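Local coordinates for protein fucose-specific lectin (PDB 6GKE) that binds L-fucose, preferring alpha-1,6-linked core fucose on glycoproteins, through five sites set between the blades of a six-bladed beta-propeller, at residues Ala11-Ala16 and Arg24-Asp29; Ala64-Lys69 and Arg77-Asn82; Arg233-Glu238 and Gln250-Ser255. The protein carries 1 engineered substitution. All blocks are in the same frame, centred on the assembly; numbering follows the deposited sequence. Where two conformers were deposited one is given.

Interaction 1: residues Ala11-Ala16 and Arg24-Asp29. With FUC (alpha-L-fucopyranose), chain C.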
# COMPACT_ATOMS: atom_id res chain seq x y z
N ALA A 11 -9.03 11.36 -8.08
CA ALA A 11 -9.72 12.29 -8.98
C ALA A 11 -9.69 13.68 -8.35
O ALA A 11 -9.71 13.80 -7.14
CB ALA A 11 -11.13 11.85 -9.26
N ALA A 12 -9.64 14.72 -9.18
CA ALA A 12 -9.49 16.07 -8.66
C ALA A 12 -10.23 17.07 -9.55
O ALA A 12 -10.29 16.92 -10.76
CB ALA A 12 -8.03 16.43 -8.57
N ILE A 13 -10.73 18.13 -8.89
CA ILE A 13 -11.45 19.22 -9.54
C ILE A 13 -10.99 20.54 -8.91
O ILE A 13 -10.46 20.58 -7.80
CB ILE A 13 -12.98 19.05 -9.42
CG1 ILE A 13 -13.41 18.95 -7.95
CG2 ILE A 13 -13.46 17.88 -10.26
CD1 ILE A 13 -14.90 18.94 -7.72
N SER A 14 -11.26 21.63 -9.63
CA SER A 14 -10.89 22.97 -9.20
C SER A 14 -11.84 23.97 -9.85
O SER A 14 -12.26 23.75 -10.99
CB SER A 14 -9.45 23.26 -9.59
OG SER A 14 -8.99 24.52 -9.12
N TRP A 15 -12.15 25.05 -9.14
CA TRP A 15 -12.91 26.14 -9.73
C TRP A 15 -12.49 27.47 -9.11
O TRP A 15 -12.07 27.54 -7.96
CB TRP A 15 -14.43 25.91 -9.63
CG TRP A 15 -15.01 25.88 -8.25
CD1 TRP A 15 -15.61 26.90 -7.58
CD2 TRP A 15 -15.11 24.73 -7.39
NE1 TRP A 15 -16.05 26.47 -6.36
CE2 TRP A 15 -15.77 25.14 -6.21
CE3 TRP A 15 -14.69 23.39 -7.49
CZ2 TRP A 15 -16.01 24.28 -5.15
CZ3 TRP A 15 -14.94 22.54 -6.44
CH2 TRP A 15 -15.59 22.98 -5.28
N ALA A 16 -12.62 28.52 -9.91
CA ALA A 16 -12.35 29.88 -9.47
C ALA A 16 -13.42 30.31 -8.46
O ALA A 16 -14.58 29.97 -8.61
CB ALA A 16 -12.30 30.80 -10.66
N ARG A 24 -11.12 20.22 -4.86
CA ARG A 24 -11.52 19.01 -4.17
C ARG A 24 -10.72 17.86 -4.77
O ARG A 24 -10.51 17.80 -5.98
CB ARG A 24 -13.01 18.72 -4.30
CG ARG A 24 -13.94 19.86 -3.88
CD ARG A 24 -13.94 20.10 -2.38
NE ARG A 24 -14.86 21.16 -1.98
CZ ARG A 24 -14.56 22.46 -1.91
NH1 ARG A 24 -13.33 22.88 -2.17
NH2 ARG A 24 -15.50 23.33 -1.58
N VAL A 25 -10.30 16.93 -3.91
CA VAL A 25 -9.63 15.73 -4.37
C VAL A 25 -10.30 14.53 -3.69
O VAL A 25 -10.69 14.60 -2.53
CB VAL A 25 -8.10 15.80 -4.14
CG1 VAL A 25 -7.73 15.96 -2.68
CG2 VAL A 25 -7.37 14.62 -4.76
N TYR A 26 -10.46 13.46 -4.49
CA TYR A 26 -11.16 12.24 -4.12
C TYR A 26 -10.18 11.08 -4.17
O TYR A 26 -9.38 10.96 -5.11
CB TYR A 26 -12.36 11.99 -5.06
CG TYR A 26 -13.30 13.15 -5.03
CD1 TYR A 26 -14.21 13.31 -3.99
CD2 TYR A 26 -13.20 14.18 -5.95
CE1 TYR A 26 -15.00 14.43 -3.88
CE2 TYR A 26 -13.99 15.31 -5.87
CZ TYR A 26 -14.88 15.45 -4.82
OH TYR A 26 -15.61 16.59 -4.70
N PHE A 27 -10.26 10.22 -3.16
CA PHE A 27 -9.41 9.06 -3.04
C PHE A 27 -10.17 8.00 -2.25
O PHE A 27 -11.19 8.30 -1.63
CB PHE A 27 -8.09 9.43 -2.35
CG PHE A 27 -8.24 9.88 -0.91
CD1 PHE A 27 -8.49 11.21 -0.59
CD2 PHE A 27 -8.16 8.96 0.13
CE1 PHE A 27 -8.63 11.60 0.73
CE2 PHE A 27 -8.31 9.35 1.45
CZ PHE A 27 -8.55 10.67 1.75
N GLN A 28 -9.65 6.77 -2.26
CA GLN A 28 -10.30 5.68 -1.56
C GLN A 28 -9.53 5.37 -0.27
O GLN A 28 -8.30 5.42 -0.23
CB GLN A 28 -10.38 4.46 -2.46
CG GLN A 28 -11.32 3.38 -1.95
CD GLN A 28 -11.64 2.38 -3.03
OE1 GLN A 28 -10.78 2.00 -3.82
NE2 GLN A 28 -12.90 1.94 -3.07
N ASP A 29 -10.29 5.01 0.76
CA ASP A 29 -9.74 4.63 2.05
C ASP A 29 -9.68 3.10 2.16
O ASP A 29 -10.09 2.35 1.27
CB ASP A 29 -10.48 5.31 3.20
CG ASP A 29 -11.90 4.84 3.48
OD1 ASP A 29 -12.24 3.70 3.09
OD2 ASP A 29 -12.65 5.62 4.11
C1 FUC C . -18.07 21.77 0.63
C2 FUC C . -17.79 20.30 0.87
C3 FUC C . -18.67 19.43 -0.01
C4 FUC C . -18.56 19.86 -1.47
C5 FUC C . -18.89 21.34 -1.58
C6 FUC C . -18.76 21.88 -3.00
O1 FUC C . -19.36 22.05 1.15
O2 FUC C . -18.05 20.00 2.25
O3 FUC C . -18.35 18.05 0.18
O4 FUC C . -17.23 19.65 -1.97
O5 FUC C . -17.98 22.08 -0.76
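The guanidinium of Arg-24 has Trp-15 CH2 over the centre of one face, 3.6 Å from Arg-24 CZ. The two planes are inclined by 55°, so this is no parallel stack. At the guanidinium edge lies the bound fucose. Arg-24 NE donates to fucose O4 at 2.8 Å, Arg-24 NH2 to the ring oxygen O5 at 2.9 Å, and a weak bond runs from NE to O5. The second flat group, the ring of Tyr-26, receives Ile-13 CD1 at its edge, 3.9 Å from Tyr-26 OH; that hydroxyl is hydrogen-bonded to Glu-36, another residue that binds the fucose. The bend of the arginine chain at chi2 (-70°) places CD, which lies 3.3 Å from fucose O4. Ile-13 CG1 packs on Arg-24 CB at 3.7 Å. Ile-13, Arg-24, Ala-11 and Tyr-26 share one face of this antiparallel hairpin, formed by the first two strands of a propeller blade. Ala-11, small enough for close blade packing, pairs with Tyr-26 through two backbone bonds, and Ile-13 pairs likewise with Arg-24. Arg-24 NH1 is bonded to Gln-22 OE1, which gives the guanidinium a further hold besides the sugar. Arginine suits this place because its flat end can do two things at once: one face takes the indole carbon, while N-H groups at the edge make acceptors of fucose O4 and O5.

Interaction 2: residues Ala64-Lys69 and Arg77-Asn82. With FUC (alpha-L-fucopyranose), chain B.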
# COMPACT_ATOMS: atom_id res chain seq x y z
N ALA A 64 -13.10 9.16 -11.38
CA ALA A 64 -13.02 10.38 -12.19
C ALA A 64 -14.01 11.38 -11.59
O ALA A 64 -14.92 10.98 -10.88
CB ALA A 64 -13.32 10.10 -13.64
N ALA A 65 -13.83 12.66 -11.88
CA ALA A 65 -14.74 13.66 -11.33
C ALA A 65 -14.80 14.89 -12.23
O ALA A 65 -13.81 15.24 -12.87
CB ALA A 65 -14.31 14.06 -9.93
N VAL A 66 -15.97 15.55 -12.21
CA VAL A 66 -16.19 16.82 -12.91
C VAL A 66 -17.01 17.75 -12.01
O VAL A 66 -17.67 17.30 -11.07
CB VAL A 66 -16.91 16.64 -14.26
CG1 VAL A 66 -16.06 15.84 -15.24
CG2 VAL A 66 -18.29 16.01 -14.10
N THR A 67 -17.00 19.04 -12.34
CA THR A 67 -17.74 20.04 -11.59
C THR A 67 -18.17 21.18 -12.51
O THR A 67 -17.54 21.46 -13.53
CB THR A 67 -16.89 20.56 -10.42
OG1 THR A 67 -17.67 21.40 -9.57
CG2 THR A 67 -15.68 21.34 -10.87
N TRP A 68 -19.25 21.84 -12.12
CA TRP A 68 -19.71 23.08 -12.74
C TRP A 68 -20.59 23.80 -11.72
O TRP A 68 -20.97 23.22 -10.70
CB TRP A 68 -20.47 22.82 -14.06
CG TRP A 68 -21.78 22.12 -13.89
CD1 TRP A 68 -23.02 22.67 -13.84
CD2 TRP A 68 -21.97 20.70 -13.72
NE1 TRP A 68 -23.97 21.71 -13.65
CE2 TRP A 68 -23.36 20.49 -13.57
CE3 TRP A 68 -21.12 19.59 -13.68
CZ2 TRP A 68 -23.90 19.22 -13.37
CZ3 TRP A 68 -21.66 18.34 -13.49
CH2 TRP A 68 -23.03 18.16 -13.33
N LYS A 69 -20.90 25.07 -11.99
CA LYS A 69 -21.77 25.84 -11.13
C LYS A 69 -23.18 25.87 -11.73
O LYS A 69 -23.35 26.03 -12.92
CB LYS A 69 -21.20 27.24 -10.91
CG LYS A 69 -21.96 28.08 -9.90
CD LYS A 69 -21.19 29.29 -9.41
CE LYS A 69 -20.58 30.11 -10.53
NZ LYS A 69 -20.00 31.38 -10.04
N ARG A 77 -19.75 15.60 -9.77
CA ARG A 77 -20.05 14.20 -10.08
C ARG A 77 -18.75 13.41 -9.95
O ARG A 77 -17.73 13.81 -10.51
CB ARG A 77 -20.62 14.05 -11.50
CG ARG A 77 -21.85 14.89 -11.78
CD ARG A 77 -23.06 14.47 -10.96
NE ARG A 77 -24.26 15.24 -11.28
CZ ARG A 77 -24.62 16.38 -10.70
NH1 ARG A 77 -23.89 16.92 -9.73
NH2 ARG A 77 -25.73 16.99 -11.08
N VAL A 78 -18.82 12.31 -9.18
CA VAL A 78 -17.70 11.42 -8.98
C VAL A 78 -18.09 10.05 -9.54
O VAL A 78 -19.09 9.48 -9.12
CB VAL A 78 -17.29 11.31 -7.50
CG1 VAL A 78 -16.12 10.35 -7.33
CG2 VAL A 78 -16.94 12.68 -6.93
N TYR A 79 -17.30 9.56 -10.50
CA TYR A 79 -17.52 8.29 -11.18
C TYR A 79 -16.61 7.23 -10.57
O TYR A 79 -15.46 7.50 -10.23
CB TYR A 79 -17.31 8.44 -12.69
CG TYR A 79 -18.29 9.44 -13.23
CD1 TYR A 79 -19.63 9.09 -13.36
CD2 TYR A 79 -17.95 10.77 -13.46
CE1 TYR A 79 -20.59 10.02 -13.72
CE2 TYR A 79 -18.89 11.71 -13.83
CZ TYR A 79 -20.22 11.33 -13.94
OH TYR A 79 -21.16 12.28 -14.25
N CYS A 80 -17.16 6.01 -10.47
CA CYS A 80 -16.48 4.89 -9.86
C CYS A 80 -17.15 3.61 -10.35
O CYS A 80 -18.02 3.66 -11.22
CB CYS A 80 -16.51 5.01 -8.34
SG CYS A 80 -18.18 4.93 -7.66
N VAL A 81 -16.75 2.47 -9.80
CA VAL A 81 -17.28 1.18 -10.14
C VAL A 81 -17.72 0.47 -8.84
O VAL A 81 -16.95 0.49 -7.88
CB VAL A 81 -16.17 0.43 -10.91
CG1 VAL A 81 -16.58 -0.98 -11.28
CG2 VAL A 81 -15.74 1.19 -12.16
N ASN A 82 -18.88 -0.19 -8.83
CA ASN A 82 -19.32 -0.94 -7.66
C ASN A 82 -18.71 -2.35 -7.69
O ASN A 82 -17.90 -2.69 -8.55
CB ASN A 82 -20.84 -0.89 -7.52
CG ASN A 82 -21.59 -1.76 -8.50
OD1 ASN A 82 -21.00 -2.54 -9.25
ND2 ASN A 82 -22.91 -1.64 -8.50
C1 FUC B . -28.11 14.26 -11.98
C2 FUC B . -27.56 12.84 -11.99
C3 FUC B . -27.28 12.39 -13.42
C4 FUC B . -26.35 13.40 -14.09
C5 FUC B . -27.02 14.77 -14.07
C6 FUC B . -26.19 15.85 -14.73
O2 FUC B . -28.49 11.95 -11.37
O3 FUC B . -26.75 11.05 -13.42
O4 FUC B . -25.10 13.52 -13.40
O5 FUC B . -27.26 15.15 -12.71
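The carbonyl oxygen of Ala-64 is met by two groups of the partner strand: Tyr-79 N donates to it at 2.8 Å, and the CA-H of Val-78 approaches with CA 3.4 Å from the same oxygen. This is the inner hairpin of the second propeller blade, an antiparallel pair in which Ala-64 and Tyr-79, then Val-66 and Arg-77, are hydrogen-bonded pairs. Arg-77 O is shared in the same way, accepting from Val-66 N and touching Ala-65 CA at 3.1 Å. Alanine suits positions 64 and 65 because neighbouring blades press close here: Ala-64 packs on Ala-117, and Ala-65 on Ala-11 and Ile-13. Val-66 is branched at CB, which favours an extended strand; its CG2 reaches Arg-77 CB at 4.0 Å and also comes to the edge of the Tyr-79 ring. Further along, Trp-68 has CG between the backbone N and carbonyl carbon (chi1 67°), and its CH2 lies over the centre of the Arg-77 guanidinium, the ring plane tilted 55° from the cation. The edge of the same guanidinium faces the fucose, which Glu-89, Gln-101 and Trp-153 also bind. Arg-77 NE donates to fucose O4 at 2.9 Å and only weakly to O5. Arg-77 NH2, which also donates to Gln-75 OE1, reaches fucose O5 at 2.9 Å with an N-H...O angle of 154°.

Interaction 3: residues Arg233-Glu238 and Gln250-Ser255. With FUC (alpha-L-fucopyranose), chain G.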
# COMPACT_ATOMS: atom_id res chain seq x y z
N ARG A 233 6.96 5.70 -9.21
CA ARG A 233 8.40 5.74 -8.92
C ARG A 233 9.21 6.07 -10.19
O ARG A 233 10.39 5.73 -10.28
CB ARG A 233 8.90 4.46 -8.24
CG ARG A 233 10.07 4.74 -7.30
CD ARG A 233 10.62 3.49 -6.66
NE ARG A 233 11.56 3.80 -5.58
CZ ARG A 233 12.85 4.05 -5.76
NH1 ARG A 233 13.37 4.07 -6.97
NH2 ARG A 233 13.63 4.27 -4.71
N GLU A 234 8.58 6.78 -11.13
CA GLU A 234 9.28 7.46 -12.22
C GLU A 234 8.83 8.92 -12.19
O GLU A 234 7.85 9.27 -11.54
CB GLU A 234 8.97 6.82 -13.58
CG GLU A 234 9.32 5.35 -13.66
CD GLU A 234 10.80 5.02 -13.52
OE1 GLU A 234 11.10 3.84 -13.28
OE2 GLU A 234 11.64 5.93 -13.67
N GLU A 235 9.54 9.79 -12.90
CA GLU A 235 9.18 11.21 -12.88
C GLU A 235 7.92 11.45 -13.71
O GLU A 235 7.62 10.73 -14.67
CB GLU A 235 10.32 12.09 -13.40
CG GLU A 235 11.64 11.94 -12.67
CD GLU A 235 11.71 12.39 -11.22
OE1 GLU A 235 10.67 12.81 -10.65
OE2 GLU A 235 12.83 12.32 -10.65
N LEU A 236 7.19 12.49 -13.32
CA LEU A 236 6.05 13.03 -14.04
C LEU A 236 6.51 13.66 -15.36
O LEU A 236 7.51 14.39 -15.38
CB LEU A 236 5.38 14.08 -13.14
CG LEU A 236 4.18 14.82 -13.72
CD1 LEU A 236 3.04 13.86 -14.02
CD2 LEU A 236 3.72 15.91 -12.76
N TYR A 237 5.74 13.42 -16.43
CA TYR A 237 5.94 14.05 -17.72
C TYR A 237 4.76 14.96 -18.04
O TYR A 237 3.61 14.66 -17.69
CB TYR A 237 6.04 13.01 -18.84
CG TYR A 237 7.34 12.25 -18.84
CD1 TYR A 237 7.54 11.21 -17.95
CD2 TYR A 237 8.38 12.58 -19.70
CE1 TYR A 237 8.74 10.51 -17.91
CE2 TYR A 237 9.58 11.88 -19.68
CZ TYR A 237 9.75 10.84 -18.79
OH TYR A 237 10.93 10.15 -18.76
N GLU A 238 5.06 16.04 -18.77
CA GLU A 238 4.04 16.92 -19.33
C GLU A 238 4.34 17.17 -20.80
O GLU A 238 5.47 17.51 -21.16
CB GLU A 238 4.04 18.28 -18.62
CG GLU A 238 2.97 19.24 -19.11
CD GLU A 238 3.20 20.66 -18.65
OE1 GLU A 238 4.18 21.27 -19.13
OE2 GLU A 238 2.42 21.17 -17.81
N GLN A 250 10.06 16.38 -18.25
CA GLN A 250 9.84 15.93 -16.89
C GLN A 250 9.59 17.13 -15.98
O GLN A 250 10.23 18.17 -16.11
CB GLN A 250 11.03 15.13 -16.38
CG GLN A 250 11.21 13.79 -17.07
CD GLN A 250 12.40 13.01 -16.55
OE1 GLN A 250 13.18 13.50 -15.74
NE2 GLN A 250 12.53 11.77 -16.99
N ILE A 251 8.66 16.94 -15.04
CA ILE A 251 8.43 17.82 -13.92
C ILE A 251 9.04 17.12 -12.71
O ILE A 251 8.56 16.06 -12.32
CB ILE A 251 6.93 18.08 -13.72
CG1 ILE A 251 6.35 18.87 -14.90
CG2 ILE A 251 6.66 18.77 -12.39
CD1 ILE A 251 4.85 18.86 -14.96
N LYS A 252 10.13 17.67 -12.18
CA LYS A 252 10.88 16.97 -11.17
C LYS A 252 11.62 17.95 -10.27
O LYS A 252 11.78 19.13 -10.59
CB LYS A 252 11.83 15.96 -11.80
CG LYS A 252 12.92 16.54 -12.68
CD LYS A 252 13.72 15.45 -13.35
CE LYS A 252 14.82 15.95 -14.26
NZ LYS A 252 15.51 14.82 -14.92
N ASP A 253 12.07 17.41 -9.14
CA ASP A 253 12.78 18.09 -8.09
C ASP A 253 14.03 17.27 -7.80
O ASP A 253 13.93 16.12 -7.38
CB ASP A 253 11.86 18.23 -6.87
CG ASP A 253 12.47 18.83 -5.62
OD1 ASP A 253 13.71 18.97 -5.58
OD2 ASP A 253 11.70 19.16 -4.70
N ALA A 254 15.21 17.85 -8.05
CA ALA A 254 16.47 17.13 -7.91
C ALA A 254 16.67 16.61 -6.48
O ALA A 254 17.34 15.59 -6.28
CB ALA A 254 17.62 18.01 -8.34
N SER A 255 16.08 17.30 -5.49
CA SER A 255 16.23 16.94 -4.08
C SER A 255 15.25 15.83 -3.67
O SER A 255 15.42 15.22 -2.61
CB SER A 255 16.05 18.15 -3.19
OG SER A 255 14.68 18.48 -3.05
C1 FUC G . 4.00 26.24 -19.73
C2 FUC G . 4.59 24.87 -19.43
C3 FUC G . 4.49 24.58 -17.93
C4 FUC G . 3.05 24.75 -17.44
C5 FUC G . 2.58 26.15 -17.81
C6 FUC G . 1.15 26.46 -17.41
O1 FUC G . 4.83 27.25 -19.15
O2 FUC G . 5.96 24.85 -19.85
O3 FUC G . 5.01 23.27 -17.67
O4 FUC G . 2.15 23.82 -18.07
O5 FUC G . 2.67 26.34 -19.22
O HOH W 1 8.18 13.80 -10.89
O HOH W 2 11.16 14.76 -8.65
O HOH W 3 14.42 14.42 -9.69
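Tyr-237 and Gln-250 lie side by side and point the same way, joined twice. Gln-250 CG rests over one face of the tyrosine ring, 3.9 Å from its centroid, in a CH-pi contact. The glutamine chain then runs on extended (chi2 180°), which takes CD toward the hydroxyl end of the ring, and the amide stands at 85° to the ring plane. Its NE2 donates to Tyr-237 OH at 2.9 Å, with the hydroxyl in the amide plane. The other end of the amide is used as well: Gln-250 OE1 accepts from Lys-252 NZ at 2.8 Å, the lysine chain, extended beyond CG, bringing NZ to it. Glutamine fits because one short chain supplies methylene, donor and acceptor. These residues belong to the outer two strands of the fifth propeller blade, where Ile-251 N bonds to Leu-236 O at 2.8 Å. On the opposite face of this sheet, Leu-236 CD2 meets Ile-251 CD1 at 3.8 Å, and Ile-251 CD1 also touches Glu-238 CB. The chain of Glu-235 folds at chi2 (-67°), and its CD lies close to Lys-252 CB. A water bridges Leu-236 N and Ile-251 O and donates to Glu-235 OE1 at 2.7 Å. Two more waters lie between the carboxylate and the Asp-253 backbone, one accepting from Asp-253 N, while Thr-258 N donates to OE2. Glu-238 has CG anti to its backbone N and runs on extended to the sugar, which Arg-226 and Trp-298 also bind; fucose O3 donates to Glu-238 OE1 at 2.6 Å and fucose O4 to Glu-238 OE2 at 2.7 Å.

Interactions 1 and 2 are equivalent inner hairpins of successive blades, both largely buried, with centres about 9 Å apart. They touch: Ile-13 CD1 packs on Thr-67 CB at 3.7 Å, so apolar contact joins blade to blade. Interaction 3 joins the third and fourth strands of another blade, its centre about 28 Å from that of interaction 2, and is only partly buried; a glutamine amide, a glutamate and waters join the strands, with a single backbone bond between the segments against four in each of the others. All three reach fucose, but with complementary chemistry: the inner hairpins offer an arginine donor to O4 and O5, the outer one a glutamate acceptor to O3 and O4.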